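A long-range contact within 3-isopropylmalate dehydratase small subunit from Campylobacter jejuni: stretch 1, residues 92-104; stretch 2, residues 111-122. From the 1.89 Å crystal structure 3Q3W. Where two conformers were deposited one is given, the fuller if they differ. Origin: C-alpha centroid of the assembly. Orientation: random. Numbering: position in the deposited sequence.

Stretch 1, residues 92-104: PWALVDYGIRAII
Stretch 2 (111-122) IFKNNALGNGLL

Leu-121 sits in a loop, yet it is the hub of this contact, with 98 Å² covered by the other stretch. It adopts chi1 t, chi2 p and phi/psi -93/105. Leu-121 CD2 lies 3.8 Å from Leu-95 CB and 4.0 Å from Ile-103 CD1. Leu-121 CD1 lies 3.9 Å from Ile-100 CG2 and 3.4 Å from Ile-100 O. That carbonyl oxygen is buried without a polar partner.

Each stretch runs from helix through a turn into extended chain. The axes of helices 92-98 and 111-118 approach to 9.8 Å, with 43° between their N-to-C directions. The first helix ends in a Schellman motif at Gly-99 (phi/psi 117/7). Ile-100 N bonds back to Leu-95 O at 2.9 Å. After the second helix, Gly-120 has phi/psi 80/15, and Leu-121 N bonds to Ala-116 O at 2.9 Å.

The extended ends form a parallel bridge, Ala-102 with Leu-122, CA to CA 4.5 Å. Leu-122 N donates to Arg-101 O at 3.0 Å. Ile-103 N donates to Leu-122 O at 2.9 Å. Both bonds therefore flank Ala-102. Ala-102 CB and Leu-122 CB share one face, 4.2 Å apart.

Between the helices, Pro-92 packs its ring on the second helix: Pro-92 CG is 3.8 Å from Asn-115 CB, and Pro-92 CD is 3.9 Å from Phe-112 CE1. Phe-112 (chi1 t, chi2 86°) receives Leu-95 CD1 at its ring edge, 3.6 Å from Phe-112 CZ. Leu-95 is m, t. Val-96 (chi1 t) places CG2 3.9 Å from Leu-121 CB.

Asn-119 (chi1 m, chi2 -96°) donates from ND2 to Asn-115 O at 2.8 Å. A water accepts from both Trp-93 NE1 (3.0 Å) and Asn-119 ND2 (2.9 Å), linking the stretches. Trp-93 is m, with chi2 -5°.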

# COMPACT_ATOMS: atom_id res chain seq x y z
N PRO A 92 4.58 7.03 3.06
CA PRO A 92 5.24 5.93 2.30
C PRO A 92 6.28 5.11 3.08
O PRO A 92 6.32 3.89 2.98
CB PRO A 92 5.91 6.64 1.12
CG PRO A 92 5.16 7.88 0.97
CD PRO A 92 4.70 8.30 2.36
N TRP A 93 7.09 5.75 3.89
CA TRP A 93 8.04 5.01 4.71
C TRP A 93 7.39 3.95 5.64
O TRP A 93 7.89 2.83 5.76
CB TRP A 93 8.82 5.95 5.57
CG TRP A 93 9.65 6.96 4.82
CD1 TRP A 93 9.84 7.05 3.47
CD2 TRP A 93 10.42 8.01 5.41
NE1 TRP A 93 10.71 8.11 3.19
CE2 TRP A 93 11.08 8.69 4.36
CE3 TRP A 93 10.64 8.43 6.74
CZ2 TRP A 93 11.90 9.81 4.59
CZ3 TRP A 93 11.47 9.53 6.96
CH2 TRP A 93 12.10 10.19 5.90
N ALA A 94 6.33 4.32 6.34
CA ALA A 94 5.68 3.38 7.24
C ALA A 94 5.12 2.20 6.45
O ALA A 94 5.22 1.04 6.85
CB ALA A 94 4.59 4.09 8.02
N LEU A 95 4.52 2.49 5.31
CA LEU A 95 3.99 1.43 4.45
C LEU A 95 5.09 0.49 3.97
O LEU A 95 4.94 -0.74 4.09
CB LEU A 95 3.22 2.06 3.25
CG LEU A 95 1.88 2.68 3.61
CD1 LEU A 95 1.45 3.86 2.71
CD2 LEU A 95 0.79 1.59 3.67
N VAL A 96 6.19 1.03 3.41
CA VAL A 96 7.30 0.19 2.93
C VAL A 96 7.99 -0.59 4.06
O VAL A 96 8.26 -1.75 3.93
CB VAL A 96 8.33 1.00 2.11
CG1 VAL A 96 9.59 0.20 1.83
CG2 VAL A 96 7.67 1.52 0.76
N ASP A 97 8.23 0.08 5.18
CA ASP A 97 8.87 -0.55 6.32
C ASP A 97 7.99 -1.71 6.85
O ASP A 97 8.51 -2.72 7.35
CB ASP A 97 9.11 0.44 7.46
CG ASP A 97 10.22 1.50 7.13
OD1 ASP A 97 10.88 1.41 6.08
OD2 ASP A 97 10.46 2.42 7.96
N TYR A 98 6.66 -1.57 6.76
CA TYR A 98 5.77 -2.66 7.21
C TYR A 98 5.91 -3.84 6.29
O TYR A 98 5.68 -4.99 6.65
CB TYR A 98 4.31 -2.19 7.18
CG TYR A 98 3.34 -3.21 7.67
CD1 TYR A 98 3.16 -3.44 9.04
CD2 TYR A 98 2.57 -3.96 6.77
CE1 TYR A 98 2.23 -4.37 9.50
CE2 TYR A 98 1.64 -4.85 7.22
CZ TYR A 98 1.47 -5.09 8.56
OH TYR A 98 0.52 -6.03 9.01
N GLY A 99 6.28 -3.54 5.07
CA GLY A 99 6.36 -4.57 4.03
C GLY A 99 5.43 -4.39 2.85
O GLY A 99 5.38 -5.26 1.97
N ILE A 100 4.73 -3.27 2.76
CA ILE A 100 3.84 -3.05 1.62
C ILE A 100 4.62 -2.62 0.38
O ILE A 100 5.37 -1.64 0.39
CB ILE A 100 2.76 -1.99 1.92
CG1 ILE A 100 1.96 -2.37 3.15
CG2 ILE A 100 1.85 -1.75 0.66
CD1 ILE A 100 1.37 -3.77 3.10
N ARG A 101 4.46 -3.38 -0.70
CA ARG A 101 5.18 -3.12 -1.94
C ARG A 101 4.30 -2.41 -3.00
O ARG A 101 4.81 -1.73 -3.91
CB ARG A 101 5.69 -4.45 -2.47
CG ARG A 101 6.74 -5.10 -1.60
CD ARG A 101 8.09 -4.43 -1.75
NE ARG A 101 8.85 -4.99 -2.87
CZ ARG A 101 9.40 -4.32 -3.88
NH1 ARG A 101 10.05 -5.00 -4.81
NH2 ARG A 101 9.32 -2.99 -3.99
N ALA A 102 2.98 -2.57 -2.90
CA ALA A 102 2.03 -1.99 -3.87
C ALA A 102 0.69 -1.72 -3.22
O ALA A 102 0.27 -2.45 -2.30
CB ALA A 102 1.86 -2.90 -5.07
N ILE A 103 0.02 -0.67 -3.68
CA ILE A 103 -1.35 -0.38 -3.29
C ILE A 103 -2.21 -0.28 -4.55
O ILE A 103 -1.83 0.38 -5.51
CB ILE A 103 -1.44 0.92 -2.52
CG1 ILE A 103 -0.54 0.85 -1.27
CG2 ILE A 103 -2.88 1.22 -2.17
CD1 ILE A 103 -0.18 2.22 -0.76
N ILE A 104 -3.36 -0.95 -4.55
CA ILE A 104 -4.34 -0.89 -5.60
C ILE A 104 -5.49 -0.04 -5.07
O ILE A 104 -6.03 -0.33 -3.99
CB ILE A 104 -4.81 -2.32 -5.97
CG1 ILE A 104 -3.62 -3.12 -6.51
CG2 ILE A 104 -5.96 -2.31 -7.00
CD1 ILE A 104 -3.85 -4.56 -6.62
N ILE A 111 0.05 14.13 -4.01
CA ILE A 111 1.31 14.30 -3.29
C ILE A 111 1.83 12.94 -2.80
O ILE A 111 2.99 12.59 -3.00
CB ILE A 111 1.17 15.28 -2.10
CG1 ILE A 111 0.91 16.71 -2.61
CG2 ILE A 111 2.46 15.26 -1.29
CD1 ILE A 111 0.62 17.70 -1.50
N PHE A 112 0.96 12.14 -2.20
CA PHE A 112 1.35 10.84 -1.69
C PHE A 112 1.81 9.95 -2.83
O PHE A 112 2.82 9.21 -2.69
CB PHE A 112 0.18 10.19 -0.94
CG PHE A 112 0.40 8.76 -0.63
CD1 PHE A 112 1.08 8.40 0.52
CD2 PHE A 112 -0.01 7.75 -1.52
CE1 PHE A 112 1.29 7.08 0.84
CE2 PHE A 112 0.21 6.41 -1.23
CZ PHE A 112 0.88 6.07 -0.06
N LYS A 113 1.10 10.00 -3.96
CA LYS A 113 1.47 9.15 -5.08
C LYS A 113 2.96 9.37 -5.46
O LYS A 113 3.71 8.39 -5.63
CB LYS A 113 0.57 9.35 -6.33
CG LYS A 113 0.90 8.30 -7.40
CD LYS A 113 0.46 8.62 -8.81
CE LYS A 113 -1.01 8.67 -8.94
NZ LYS A 113 -1.26 9.03 -10.36
N ASN A 114 3.36 10.63 -5.59
CA ASN A 114 4.70 10.94 -6.05
C ASN A 114 5.74 10.53 -5.02
O ASN A 114 6.75 9.94 -5.36
CB ASN A 114 4.84 12.42 -6.34
CG ASN A 114 6.12 12.75 -7.08
OD1 ASN A 114 6.99 13.39 -6.53
ND2 ASN A 114 6.23 12.32 -8.35
N ASN A 115 5.44 10.77 -3.74
CA ASN A 115 6.31 10.31 -2.67
C ASN A 115 6.41 8.82 -2.61
O ASN A 115 7.49 8.28 -2.32
CB ASN A 115 5.83 10.83 -1.34
CG ASN A 115 5.99 12.33 -1.22
OD1 ASN A 115 6.83 12.94 -1.92
ND2 ASN A 115 5.17 12.96 -0.38
N ALA A 116 5.29 8.14 -2.83
CA ALA A 116 5.31 6.69 -2.72
C ALA A 116 6.16 6.12 -3.84
O ALA A 116 6.99 5.24 -3.61
CB ALA A 116 3.89 6.11 -2.75
N LEU A 117 5.93 6.60 -5.06
CA LEU A 117 6.66 6.16 -6.24
C LEU A 117 8.14 6.46 -6.08
O LEU A 117 8.98 5.63 -6.42
CB LEU A 117 6.13 6.85 -7.51
CG LEU A 117 4.74 6.31 -7.90
CD1 LEU A 117 4.15 7.20 -9.04
CD2 LEU A 117 4.81 4.81 -8.29
N GLY A 118 8.44 7.61 -5.49
CA GLY A 118 9.81 7.93 -5.10
C GLY A 118 10.46 6.95 -4.13
O GLY A 118 11.68 6.82 -4.09
N ASN A 119 9.65 6.22 -3.37
CA ASN A 119 10.17 5.33 -2.35
C ASN A 119 9.98 3.90 -2.73
O ASN A 119 10.14 3.01 -1.90
CB ASN A 119 9.55 5.64 -0.99
CG ASN A 119 10.19 6.85 -0.32
OD1 ASN A 119 11.09 6.70 0.52
ND2 ASN A 119 9.77 8.05 -0.71
N GLY A 120 9.65 3.67 -4.00
CA GLY A 120 9.58 2.30 -4.54
C GLY A 120 8.31 1.59 -4.18
O GLY A 120 8.22 0.38 -4.34
N LEU A 121 7.32 2.34 -3.73
CA LEU A 121 5.99 1.85 -3.39
C LEU A 121 5.08 2.01 -4.63
O LEU A 121 4.68 3.11 -4.96
CB LEU A 121 5.43 2.66 -2.20
CG LEU A 121 4.02 2.37 -1.66
CD1 LEU A 121 3.82 0.86 -1.41
CD2 LEU A 121 3.68 3.17 -0.40
N LEU A 122 4.77 0.91 -5.33
CA LEU A 122 3.99 0.99 -6.55
C LEU A 122 2.51 1.27 -6.36
O LEU A 122 1.77 0.49 -5.73
CB LEU A 122 4.15 -0.27 -7.37
CG LEU A 122 3.43 -0.33 -8.72
CD1 LEU A 122 3.74 0.89 -9.63
CD2 LEU A 122 3.84 -1.63 -9.44
O HOH W 1 11.69 9.58 0.76